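Local coordinates for WbbM protein (Klebsiella pneumoniae, PDB 6U4B), which is a bifunctional O-antigen polymerase that probably transfers sugars through two glycosyltransferase modules, working as a trimer with bound magnesium, at residues D225-L234 and I254-Y265. Residues are numbered along the deposited sequence; the frame is centred on the assembly and turned at random.
Sequences DYSEWLFSIL and IGHIAERLFNIY
Tyr-265 fills the tight, aromatic end of this helix pair, wedged between Tyr-226 and Trp-229. Over one face of its ring lies Tyr-226, whose CB sits 3.9 Å from the centroid of the Tyr-265 ring, a CH-pi contact; the two ring planes are inclined at 44°. Tyr-265 in turn lays its own CB over a face of the Trp-229 six-membered ring, 4.0 Å from that centroid. Ile-233 CD1 covers the opposite indole face, while Leu-261 O approaches the indole edge, 3.4 Å from Trp-229 CH2. With CG anti to the backbone nitrogen, the first torsion of Tyr-265 (chi1 176°) sends the ring toward the N-terminal part of helix 220-240, where its hydroxyl donates to Asp-225 OD2 at 2.6 Å, on the anti lone pair and at the edge of the phenol. Tyr-226 CZ lies 3.4 Å from Phe-262 CD1, completing a four-ring aromatic cluster. The pair consists of two consecutive helices, 220-240 and 253-272, of the DUF4422 region, packed at a steep angle with their directions 134° apart and short-segment axes 10.9 Å apart at closest approach. At its centre Leu-261 is a knob in the hole formed by Trp-229, Leu-230, Ile-233 and Leu-234. Beyond it, packing is sparser and, between the two helices, aliphatic: Leu-234 CD1 meets Ile-254 CG2 at 4.1 Å, with Leu-82 of helix 82-91 against Leu-234 and Phe-543 of a second subunit against Ile-254. Solvent reaches the contact at the margin of the aromatic end, where the Asp-225 carboxylate, held by the Tyr-265 hydroxyl, belongs to the one exposed residue among the touching ones.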
loop_
_atom_site.group_PDB
_atom_site.type_symbol
_atom_site.label_atom_id
_atom_site.label_comp_id
_atom_site.label_asym_id
_atom_site.label_seq_id
_atom_site.Cartn_x
_atom_site.Cartn_y
_atom_site.Cartn_z
ATOM N N ASP A 225 38.601 -3.244 -39.768
ATOM C CA ASP A 225 38.197 -2.764 -41.085
ATOM C C ASP A 225 36.918 -3.450 -41.550
ATOM O O ASP A 225 35.994 -2.796 -42.050
ATOM C CB ASP A 225 39.323 -2.984 -42.092
ATOM C CG ASP A 225 38.981 -2.447 -43.468
ATOM O OD1 ASP A 225 39.070 -1.217 -43.664
ATOM O OD2 ASP A 225 38.613 -3.253 -44.350
ATOM N N TYR A 226 36.847 -4.773 -41.390
ATOM C CA TYR A 226 35.641 -5.500 -41.774
ATOM C C TYR A 226 34.445 -5.071 -40.931
ATOM O O TYR A 226 33.318 -4.991 -41.434
ATOM C CB TYR A 226 35.882 -7.005 -41.655
ATOM C CG TYR A 226 34.645 -7.848 -41.863
ATOM C CD1 TYR A 226 34.215 -8.736 -40.884
ATOM C CD2 TYR A 226 33.902 -7.751 -43.034
ATOM C CE1 TYR A 226 33.082 -9.510 -41.065
ATOM C CE2 TYR A 226 32.767 -8.520 -43.227
ATOM C CZ TYR A 226 32.361 -9.396 -42.237
ATOM O OH TYR A 226 31.232 -10.164 -42.421
ATOM N N SER A 227 34.671 -4.785 -39.646
ATOM C CA SER A 227 33.580 -4.360 -38.776
ATOM C C SER A 227 33.010 -3.018 -39.223
ATOM O O SER A 227 31.791 -2.868 -39.368
ATOM C CB SER A 227 34.061 -4.283 -37.325
ATOM O OG SER A 227 34.528 -5.543 -36.875
ATOM N N GLU A 228 33.879 -2.028 -39.441
ATOM C CA GLU A 228 33.413 -0.725 -39.909
ATOM C C GLU A 228 32.697 -0.851 -41.246
ATOM O O GLU A 228 31.685 -0.182 -41.483
ATOM C CB GLU A 228 34.590 0.245 -40.020
ATOM C CG GLU A 228 35.211 0.640 -38.690
ATOM C CD GLU A 228 36.512 1.403 -38.861
ATOM O OE1 GLU A 228 37.065 1.395 -39.982
ATOM O OE2 GLU A 228 36.983 2.009 -37.876
ATOM N N TRP A 229 33.202 -1.719 -42.123
ATOM C CA TRP A 229 32.594 -1.906 -43.435
ATOM C C TRP A 229 31.252 -2.619 -43.322
ATOM O O TRP A 229 30.249 -2.166 -43.890
ATOM C CB TRP A 229 33.558 -2.686 -44.331
ATOM C CG TRP A 229 33.040 -3.018 -45.700
ATOM C CD1 TRP A 229 33.125 -2.243 -46.821
ATOM C CD2 TRP A 229 32.385 -4.228 -46.098
ATOM N NE1 TRP A 229 32.552 -2.889 -47.889
ATOM C CE2 TRP A 229 32.092 -4.111 -47.472
ATOM C CE3 TRP A 229 32.013 -5.398 -45.425
ATOM C CZ2 TRP A 229 31.444 -5.119 -48.186
ATOM C CZ3 TRP A 229 31.369 -6.395 -46.135
ATOM C CH2 TRP A 229 31.091 -6.250 -47.501
ATOM N N LEU A 230 31.209 -3.731 -42.584
ATOM C CA LEU A 230 29.990 -4.533 -42.516
ATOM C C LEU A 230 28.844 -3.755 -41.881
ATOM O O LEU A 230 27.729 -3.723 -42.415
ATOM C CB LEU A 230 30.248 -5.822 -41.737
ATOM C CG LEU A 230 29.017 -6.688 -41.457
ATOM C CD1 LEU A 230 28.475 -7.299 -42.743
ATOM C CD2 LEU A 230 29.323 -7.770 -40.427
ATOM N N PHE A 231 29.097 -3.116 -40.739
ATOM C CA PHE A 231 28.007 -2.482 -40.010
ATOM C C PHE A 231 27.595 -1.143 -40.604
ATOM O O PHE A 231 26.467 -0.704 -40.361
ATOM C CB PHE A 231 28.377 -2.336 -38.533
ATOM C CG PHE A 231 28.301 -3.628 -37.774
ATOM C CD1 PHE A 231 27.078 -4.132 -37.373
ATOM C CD2 PHE A 231 29.446 -4.354 -37.490
ATOM C CE1 PHE A 231 26.995 -5.328 -36.689
ATOM C CE2 PHE A 231 29.371 -5.554 -36.805
ATOM C CZ PHE A 231 28.144 -6.042 -36.404
ATOM N N SER A 232 28.464 -0.491 -41.381
ATOM C CA SER A 232 28.017 0.669 -42.148
ATOM C C SER A 232 26.975 0.260 -43.181
ATOM O O SER A 232 26.008 0.992 -43.427
ATOM C CB SER A 232 29.205 1.349 -42.827
ATOM O OG SER A 232 29.700 0.563 -43.898
ATOM N N ILE A 233 27.155 -0.914 -43.789
ATOM C CA ILE A 233 26.172 -1.426 -44.737
ATOM C C ILE A 233 24.901 -1.849 -44.013
ATOM O O ILE A 233 23.785 -1.564 -44.468
ATOM C CB ILE A 233 26.777 -2.589 -45.543
ATOM C CG1 ILE A 233 27.903 -2.079 -46.447
ATOM C CG2 ILE A 233 25.699 -3.304 -46.350
ATOM C CD1 ILE A 233 28.870 -3.150 -46.877
ATOM N N LEU A 234 25.046 -2.538 -42.880
ATOM C CA LEU A 234 23.872 -3.012 -42.158
ATOM C C LEU A 234 23.054 -1.855 -41.591
ATOM O O LEU A 234 21.822 -1.936 -41.552
ATOM C CB LEU A 234 24.291 -3.982 -41.051
ATOM C CG LEU A 234 25.018 -5.250 -41.520
ATOM C CD1 LEU A 234 25.294 -6.195 -40.356
ATOM C CD2 LEU A 234 24.238 -5.961 -42.625
ATOM N N ILE A 254 19.068 -10.268 -41.414
ATOM C CA ILE A 254 20.307 -9.505 -41.279
ATOM C C ILE A 254 21.499 -10.447 -41.170
ATOM O O ILE A 254 22.508 -10.287 -41.865
ATOM C CB ILE A 254 20.225 -8.562 -40.067
ATOM C CG1 ILE A 254 18.963 -7.700 -40.145
ATOM C CG2 ILE A 254 21.466 -7.681 -39.993
ATOM C CD1 ILE A 254 18.988 -6.676 -41.259
ATOM N N GLY A 255 21.397 -11.447 -40.290
ATOM C CA GLY A 255 22.484 -12.402 -40.142
ATOM C C GLY A 255 22.737 -13.196 -41.408
ATOM O O GLY A 255 23.888 -13.450 -41.773
ATOM N N HIS A 256 21.665 -13.598 -42.095
ATOM C CA HIS A 256 21.819 -14.333 -43.347
ATOM C C HIS A 256 22.514 -13.484 -44.403
ATOM O O HIS A 256 23.373 -13.981 -45.142
ATOM C CB HIS A 256 20.453 -14.802 -43.847
ATOM C CG HIS A 256 19.781 -15.782 -42.936
ATOM N ND1 HIS A 256 20.478 -16.740 -42.230
ATOM C CD2 HIS A 256 18.476 -15.952 -42.616
ATOM C CE1 HIS A 256 19.630 -17.460 -41.516
ATOM N NE2 HIS A 256 18.410 -17.002 -41.733
ATOM N N ILE A 257 22.163 -12.200 -44.484
ATOM C CA ILE A 257 22.768 -11.324 -45.483
ATOM C C ILE A 257 24.245 -11.106 -45.176
ATOM O O ILE A 257 25.087 -11.075 -46.081
ATOM C CB ILE A 257 21.991 -9.997 -45.563
ATOM C CG1 ILE A 257 20.657 -10.215 -46.281
ATOM C CG2 ILE A 257 22.810 -8.927 -46.267
ATOM C CD1 ILE A 257 19.800 -8.968 -46.394
ATOM N N ALA A 258 24.587 -10.976 -43.891
ATOM C CA ALA A 258 25.975 -10.783 -43.491
ATOM C C ALA A 258 26.864 -11.953 -43.888
ATOM O O ALA A 258 28.077 -11.764 -44.048
ATOM C CB ALA A 258 26.061 -10.557 -41.981
ATOM N N GLU A 259 26.301 -13.156 -44.030
ATOM C CA GLU A 259 27.101 -14.285 -44.499
ATOM C C GLU A 259 27.579 -14.060 -45.928
ATOM O O GLU A 259 28.690 -14.466 -46.296
ATOM C CB GLU A 259 26.294 -15.578 -44.412
ATOM C CG GLU A 259 25.990 -16.046 -43.005
ATOM C CD GLU A 259 25.264 -17.377 -42.997
ATOM O OE1 GLU A 259 24.362 -17.561 -42.153
ATOM O OE2 GLU A 259 25.586 -18.233 -43.848
ATOM N N ARG A 260 26.746 -13.423 -46.753
ATOM C CA ARG A 260 27.134 -13.116 -48.126
ATOM C C ARG A 260 28.101 -11.942 -48.174
ATOM O O ARG A 260 29.068 -11.964 -48.943
ATOM C CB ARG A 260 25.898 -12.815 -48.980
ATOM C CG ARG A 260 25.110 -14.040 -49.421
ATOM C CD ARG A 260 24.253 -14.617 -48.302
ATOM N NE ARG A 260 23.540 -15.813 -48.735
ATOM C CZ ARG A 260 22.793 -16.563 -47.935
ATOM N NH1 ARG A 260 22.658 -16.239 -46.656
ATOM N NH2 ARG A 260 22.182 -17.637 -48.414
ATOM N N LEU A 261 27.851 -10.911 -47.360
ATOM C CA LEU A 261 28.751 -9.763 -47.325
ATOM C C LEU A 261 30.144 -10.169 -46.864
ATOM O O LEU A 261 31.149 -9.617 -47.332
ATOM C CB LEU A 261 28.176 -8.677 -46.415
ATOM C CG LEU A 261 26.851 -8.057 -46.863
ATOM C CD1 LEU A 261 26.316 -7.098 -45.805
ATOM C CD2 LEU A 261 27.020 -7.347 -48.199
ATOM N N PHE A 262 30.218 -11.132 -45.941
ATOM C CA PHE A 262 31.499 -11.671 -45.498
ATOM C C PHE A 262 32.323 -12.166 -46.683
ATOM O O PHE A 262 33.523 -11.882 -46.790
ATOM C CB PHE A 262 31.244 -12.794 -44.490
ATOM C CG PHE A 262 32.485 -13.330 -43.828
ATOM C CD1 PHE A 262 33.366 -12.485 -43.177
ATOM C CD2 PHE A 262 32.748 -14.691 -43.827
ATOM C CE1 PHE A 262 34.500 -12.983 -42.559
ATOM C CE2 PHE A 262 33.878 -15.195 -43.212
ATOM C CZ PHE A 262 34.755 -14.340 -42.578
ATOM N N ASN A 263 31.683 -12.896 -47.599
ATOM C CA ASN A 263 32.376 -13.394 -48.784
ATOM C C ASN A 263 32.763 -12.261 -49.725
ATOM O O ASN A 263 33.875 -12.251 -50.265
ATOM C CB ASN A 263 31.498 -14.410 -49.511
ATOM C CG ASN A 263 31.404 -15.730 -48.778
ATOM O OD1 ASN A 263 32.184 -16.650 -49.033
ATOM N ND2 ASN A 263 30.448 -15.835 -47.863
ATOM N N ILE A 264 31.852 -11.309 -49.949
ATOM C CA ILE A 264 32.155 -10.175 -50.818
ATOM C C ILE A 264 33.365 -9.414 -50.293
ATOM O O ILE A 264 34.235 -8.989 -51.066
ATOM C CB ILE A 264 30.920 -9.263 -50.949
ATOM C CG1 ILE A 264 29.788 -10.002 -51.672
ATOM C CG2 ILE A 264 31.275 -7.969 -51.663
ATOM C CD1 ILE A 264 28.472 -9.254 -51.676
ATOM N N TYR A 265 33.452 -9.251 -48.970
ATOM C CA TYR A 265 34.573 -8.530 -48.377
ATOM C C TYR A 265 35.884 -9.288 -48.555
ATOM O O TYR A 265 36.911 -8.687 -48.890
ATOM C CB TYR A 265 34.298 -8.271 -46.895
ATOM C CG TYR A 265 35.444 -7.609 -46.164
ATOM C CD1 TYR A 265 35.609 -6.230 -46.192
ATOM C CD2 TYR A 265 36.359 -8.363 -45.442
ATOM C CE1 TYR A 265 36.657 -5.622 -45.526
ATOM C CE2 TYR A 265 37.409 -7.764 -44.773
ATOM C CZ TYR A 265 37.554 -6.396 -44.817
ATOM O OH TYR A 265 38.600 -5.802 -44.148
#